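Local coordinates for malonyl coenzyme A-acyl carrier protein transacylase (Helicobacter pylori, PDB 2H1Y) that probably transfers the malonyl group from malonyl-CoA to holo acyl carrier protein, yielding malonyl-ACP and CoA, at residues L156-C159 against Q160-N164; Y246-K249 against A250-V253. One frame throughout, in Å; residues are numbered along the deposited sequence.

Interaction 1: residues L156-C159 against Q160-N164; sequences LSLC and QRTKN
The guanidinium of Arg-161 has Leu-158 lying over one of its faces. The methyl CD1 of Leu-158 does the touching, 3.3 Å from Arg-161 NH2. It sits off the middle of the group, toward the rim. The two side chains cross at a slant. Arg-161 can reach back this way because its CG lies between the backbone N and the carbonyl carbon (chi1 79°) and the chain bends again at chi2. That first turn also lays CG of Arg-161 against the carbonyl oxygens of Ser-157 and Leu-158.

One residue earlier, Gln-160 and Leu-156 run side by side and point the same way. The amide end of Gln-160 lies alongside the isobutyl group of Leu-156 at van der Waals distance, 4.0 Å from Gln-160 NE2 to Leu-156 CG.

At the backbone the helix unwinds. Gln-160 N still bonds to Leu-156 O at 3.0 Å. Arg-161 N reaches Ser-157 O at 3.2 Å, and makes a weak bond to Leu-158 O. Thr-162 OG1 donates to Leu-158 O at 2.9 Å, so a side-chain hydroxyl takes up a carbonyl of the last turn. Thr-162 N closes a shorter loop to Cys-159 O, also at 2.9 Å.

This is the C-terminal end of helix 152-160, where the chain turns toward strand 165-172. Leu-156 and Cys-159 pack on that strand, Leu-156 on Phe-170 and Cys-159 on Val-165 and Cys-167, while Leu-158 touches helix 189-195 at Leu-192 and Met-195.

Interaction 2: residues Y246-K249 against A250-V253; sequences YHNK and AKAV
The ring of Tyr-246 meets the first turn of the helix obliquely. Its CE2 is 3.5 Å from CA of Ala-252 and 3.7 Å from the methyl CB of Ala-252. Lys-251 C lies near the ring at a similar slant. At the root of the side chain, CB of Tyr-246 is 3.9 Å from CB of Lys-251. The ring packs on Ala-252 and Lys-251, while its OH bonds to Glu-107 OE1.

Two backbone bonds start the helix. Ala-252 N donates to Asn-248 O at 2.9 Å, nearly straight at 168°. Val-253 N donates to Lys-249 O at 2.8 Å. CG2 of Val-253 also rests against that Lys-249 oxygen, 3.1 Å away. The Lys-249 side chain is extended, with CG anti to the backbone N (chi1 176°). This carries CG past CG2 of Val-253 at a slant, with 4.0 Å between Lys-249 CG and Val-253 CG2. The extended chain ends at NZ, which bonds to the carbonyl oxygens of Glu-226 and Leu-229.

Strand 245-246, an outermost strand of the mixed sheet, is followed, after His-247 and Asn-248, by helix 249-259. The contact forms the N-terminal cap of that helix within the acyl transferase domain, with Asn-248 at the N-cap position and its carbonyl accepting the first of the two bonds.

From the N terminus, interaction 1 comes first and interaction 2 follows in series. They neither nest nor cross. Each is a local contact on one continuous piece of chain. Interaction 1 closes the turn that leaves helix 152-160 for strand 165-172, one of the two outermost strands of the antiparallel four-stranded sheet. Interaction 2 closes the turn that leaves strand 245-246, at the margin of the mixed six-stranded sheet, for helix 249-259. One therefore ends a helix and the other begins one. The centres of interactions 1 and 2 are about 32 Å apart. The nearest atoms of interactions 1 and 2 are about 20 Å apart, without touching. Both belong to the acyl transferase domain.

Interaction 1: residues L156-C159 against Q160-N164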
loop_
_atom_site.group_PDB
_atom_site.type_symbol
_atom_site.label_atom_id
_atom_site.label_comp_id
_atom_site.label_asym_id
_atom_site.label_seq_id
_atom_site.Cartn_x
_atom_site.Cartn_y
_atom_site.Cartn_z
ATOM N N LEU A 156 8.281 15.565 13.296
ATOM C CA LEU A 156 9.608 15.300 12.803
ATOM C C LEU A 156 10.619 15.665 13.880
ATOM O O LEU A 156 11.411 14.818 14.315
ATOM C CB LEU A 156 9.863 16.057 11.503
ATOM C CG LEU A 156 10.913 15.381 10.608
ATOM C CD1 LEU A 156 10.332 14.207 9.799
ATOM C CD2 LEU A 156 11.570 16.400 9.681
ATOM N N SER A 157 10.564 16.900 14.365
ATOM C CA SER A 157 11.537 17.306 15.379
ATOM C C SER A 157 11.312 16.665 16.735
ATOM O O SER A 157 12.268 16.479 17.488
ATOM C CB SER A 157 11.676 18.824 15.493
ATOM O OG SER A 157 10.416 19.436 15.425
ATOM N N LEU A 158 10.073 16.302 17.046
ATOM C CA LEU A 158 9.830 15.543 18.275
ATOM C C LEU A 158 10.472 14.158 18.200
ATOM O O LEU A 158 11.105 13.716 19.159
ATOM C CB LEU A 158 8.348 15.431 18.594
ATOM C CG LEU A 158 7.941 14.418 19.670
ATOM C CD1 LEU A 158 8.481 14.795 21.023
ATOM C CD2 LEU A 158 6.444 14.325 19.747
ATOM N N CYS A 159 10.341 13.483 17.063
ATOM C CA CYS A 159 10.906 12.134 16.939
ATOM C C CYS A 159 12.416 12.168 16.985
ATOM O O CYS A 159 13.033 11.314 17.607
ATOM C CB CYS A 159 10.411 11.433 15.674
ATOM S SG CYS A 159 8.724 10.814 15.829
ATOM N N GLN A 160 12.994 13.181 16.343
ATOM C CA GLN A 160 14.446 13.352 16.243
ATOM C C GLN A 160 15.109 13.680 17.563
ATOM O O GLN A 160 16.282 13.379 17.760
ATOM C CB GLN A 160 14.800 14.413 15.200
ATOM C CG GLN A 160 14.562 13.930 13.763
ATOM C CD GLN A 160 14.947 14.971 12.733
ATOM O OE1 GLN A 160 15.441 16.051 13.084
ATOM N NE2 GLN A 160 14.722 14.659 11.448
ATOM N N ARG A 161 14.359 14.281 18.470
ATOM C CA ARG A 161 14.857 14.473 19.824
ATOM C C ARG A 161 14.403 13.359 20.803
ATOM O O ARG A 161 14.579 13.482 22.013
ATOM C CB ARG A 161 14.499 15.889 20.315
ATOM C CG ARG A 161 13.078 16.074 20.789
ATOM C CD ARG A 161 13.027 16.189 22.317
ATOM N NE ARG A 161 11.653 16.348 22.818
ATOM C CZ ARG A 161 10.805 17.267 22.377
ATOM N NH1 ARG A 161 11.178 18.113 21.427
ATOM N NH2 ARG A 161 9.575 17.326 22.868
ATOM N N THR A 162 13.839 12.271 20.278
ATOM C CA THR A 162 13.285 11.193 21.120
ATOM C C THR A 162 13.792 9.824 20.692
ATOM O O THR A 162 13.612 9.420 19.544
ATOM C CB THR A 162 11.720 11.174 21.112
ATOM O OG1 THR A 162 11.210 12.392 21.685
ATOM C CG2 THR A 162 11.179 9.980 21.897
ATOM N N LYS A 163 14.416 9.116 21.625
ATOM C CA LYS A 163 14.902 7.758 21.379
ATOM C C LYS A 163 13.767 6.788 21.017
ATOM O O LYS A 163 12.688 6.829 21.606
ATOM C CB LYS A 163 15.696 7.223 22.590
ATOM C CG LYS A 163 17.041 7.961 22.874
ATOM C CD LYS A 163 17.934 7.191 23.908
ATOM C CE LYS A 163 18.913 8.101 24.690
ATOM N NZ LYS A 163 20.019 8.662 23.845
ATOM N N ASN A 164 14.031 5.956 20.017
ATOM C CA ASN A 164 13.190 4.820 19.663
ATOM C C ASN A 164 11.841 5.117 18.991
ATOM O O ASN A 164 10.951 4.273 18.970
ATOM C CB ASN A 164 13.069 3.858 20.854
ATOM C CG ASN A 164 14.395 3.135 21.160
ATOM O OD1 ASN A 164 14.692 2.827 22.311
ATOM N ND2 ASN A 164 15.193 2.868 20.121
#

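Interaction 2: residues Y246-K249 against A250-V253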
loop_
_atom_site.group_PDB
_atom_site.type_symbol
_atom_site.label_atom_id
_atom_site.label_comp_id
_atom_site.label_asym_id
_atom_site.label_seq_id
_atom_site.Cartn_x
_atom_site.Cartn_y
_atom_site.Cartn_z
ATOM N N TYR A 246 9.670 6.472 -11.397
ATOM C CA TYR A 246 10.619 5.483 -11.927
ATOM C C TYR A 246 9.938 4.410 -12.760
ATOM O O TYR A 246 8.752 4.135 -12.582
ATOM C CB TYR A 246 11.472 4.845 -10.829
ATOM C CG TYR A 246 10.728 4.004 -9.807
ATOM C CD1 TYR A 246 10.130 4.599 -8.674
ATOM C CD2 TYR A 246 10.652 2.611 -9.935
ATOM C CE1 TYR A 246 9.471 3.833 -7.720
ATOM C CE2 TYR A 246 9.968 1.834 -8.976
ATOM C CZ TYR A 246 9.394 2.455 -7.873
ATOM O OH TYR A 246 8.736 1.710 -6.930
ATOM N N HIS A 247 10.701 3.801 -13.664
ATOM C CA HIS A 247 10.145 2.909 -14.686
ATOM C C HIS A 247 11.136 1.844 -15.170
ATOM O O HIS A 247 11.057 1.414 -16.337
ATOM C CB HIS A 247 9.683 3.747 -15.878
ATOM C CG HIS A 247 10.719 4.717 -16.344
ATOM N ND1 HIS A 247 11.140 5.782 -15.568
ATOM C CD2 HIS A 247 11.459 4.759 -17.477
ATOM C CE1 HIS A 247 12.077 6.451 -16.215
ATOM N NE2 HIS A 247 12.290 5.850 -17.374
ATOM N N ASN A 248 12.074 1.443 -14.303
ATOM C CA ASN A 248 12.964 0.296 -14.595
ATOM C C ASN A 248 13.356 -0.562 -13.391
ATOM O O ASN A 248 13.079 -0.202 -12.236
ATOM C CB ASN A 248 14.204 0.701 -15.421
ATOM C CG ASN A 248 15.027 1.767 -14.757
ATOM O OD1 ASN A 248 15.130 2.858 -15.282
ATOM N ND2 ASN A 248 15.606 1.470 -13.595
ATOM N N LYS A 249 14.020 -1.681 -13.678
ATOM C CA LYS A 249 14.372 -2.674 -12.666
ATOM C C LYS A 249 15.361 -2.149 -11.646
ATOM O O LYS A 249 15.171 -2.328 -10.436
ATOM C CB LYS A 249 14.930 -3.936 -13.317
ATOM C CG LYS A 249 15.414 -4.962 -12.322
ATOM C CD LYS A 249 15.419 -6.357 -12.898
ATOM C CE LYS A 249 16.102 -7.296 -11.901
ATOM N NZ LYS A 249 16.131 -8.717 -12.359
ATOM N N ALA A 250 16.411 -1.495 -12.129
ATOM C CA ALA A 250 17.470 -1.011 -11.254
ATOM C C ALA A 250 16.893 -0.067 -10.208
ATOM O O ALA A 250 17.161 -0.189 -9.013
ATOM C CB ALA A 250 18.553 -0.324 -12.073
ATOM N N LYS A 251 16.082 0.864 -10.672
ATOM C CA LYS A 251 15.442 1.836 -9.816
ATOM C C LYS A 251 14.418 1.197 -8.862
ATOM O O LYS A 251 14.467 1.424 -7.650
ATOM C CB LYS A 251 14.827 2.938 -10.678
ATOM C CG LYS A 251 15.818 4.044 -11.039
ATOM C CD LYS A 251 16.034 4.934 -9.821
ATOM C CE LYS A 251 17.127 5.952 -10.018
ATOM N NZ LYS A 251 17.403 6.559 -8.688
ATOM N N ALA A 252 13.521 0.378 -9.397
ATOM C CA ALA A 252 12.623 -0.396 -8.540
ATOM C C ALA A 252 13.369 -1.135 -7.416
ATOM O O ALA A 252 12.988 -1.003 -6.247
ATOM C CB ALA A 252 11.778 -1.364 -9.363
ATOM N N VAL A 253 14.426 -1.889 -7.764
ATOM C CA VAL A 253 15.248 -2.625 -6.775
ATOM C C VAL A 253 15.682 -1.669 -5.693
ATOM O O VAL A 253 15.466 -1.932 -4.516
ATOM C CB VAL A 253 16.538 -3.312 -7.375
ATOM C CG1 VAL A 253 17.428 -3.906 -6.256
ATOM C CG2 VAL A 253 16.184 -4.401 -8.398
#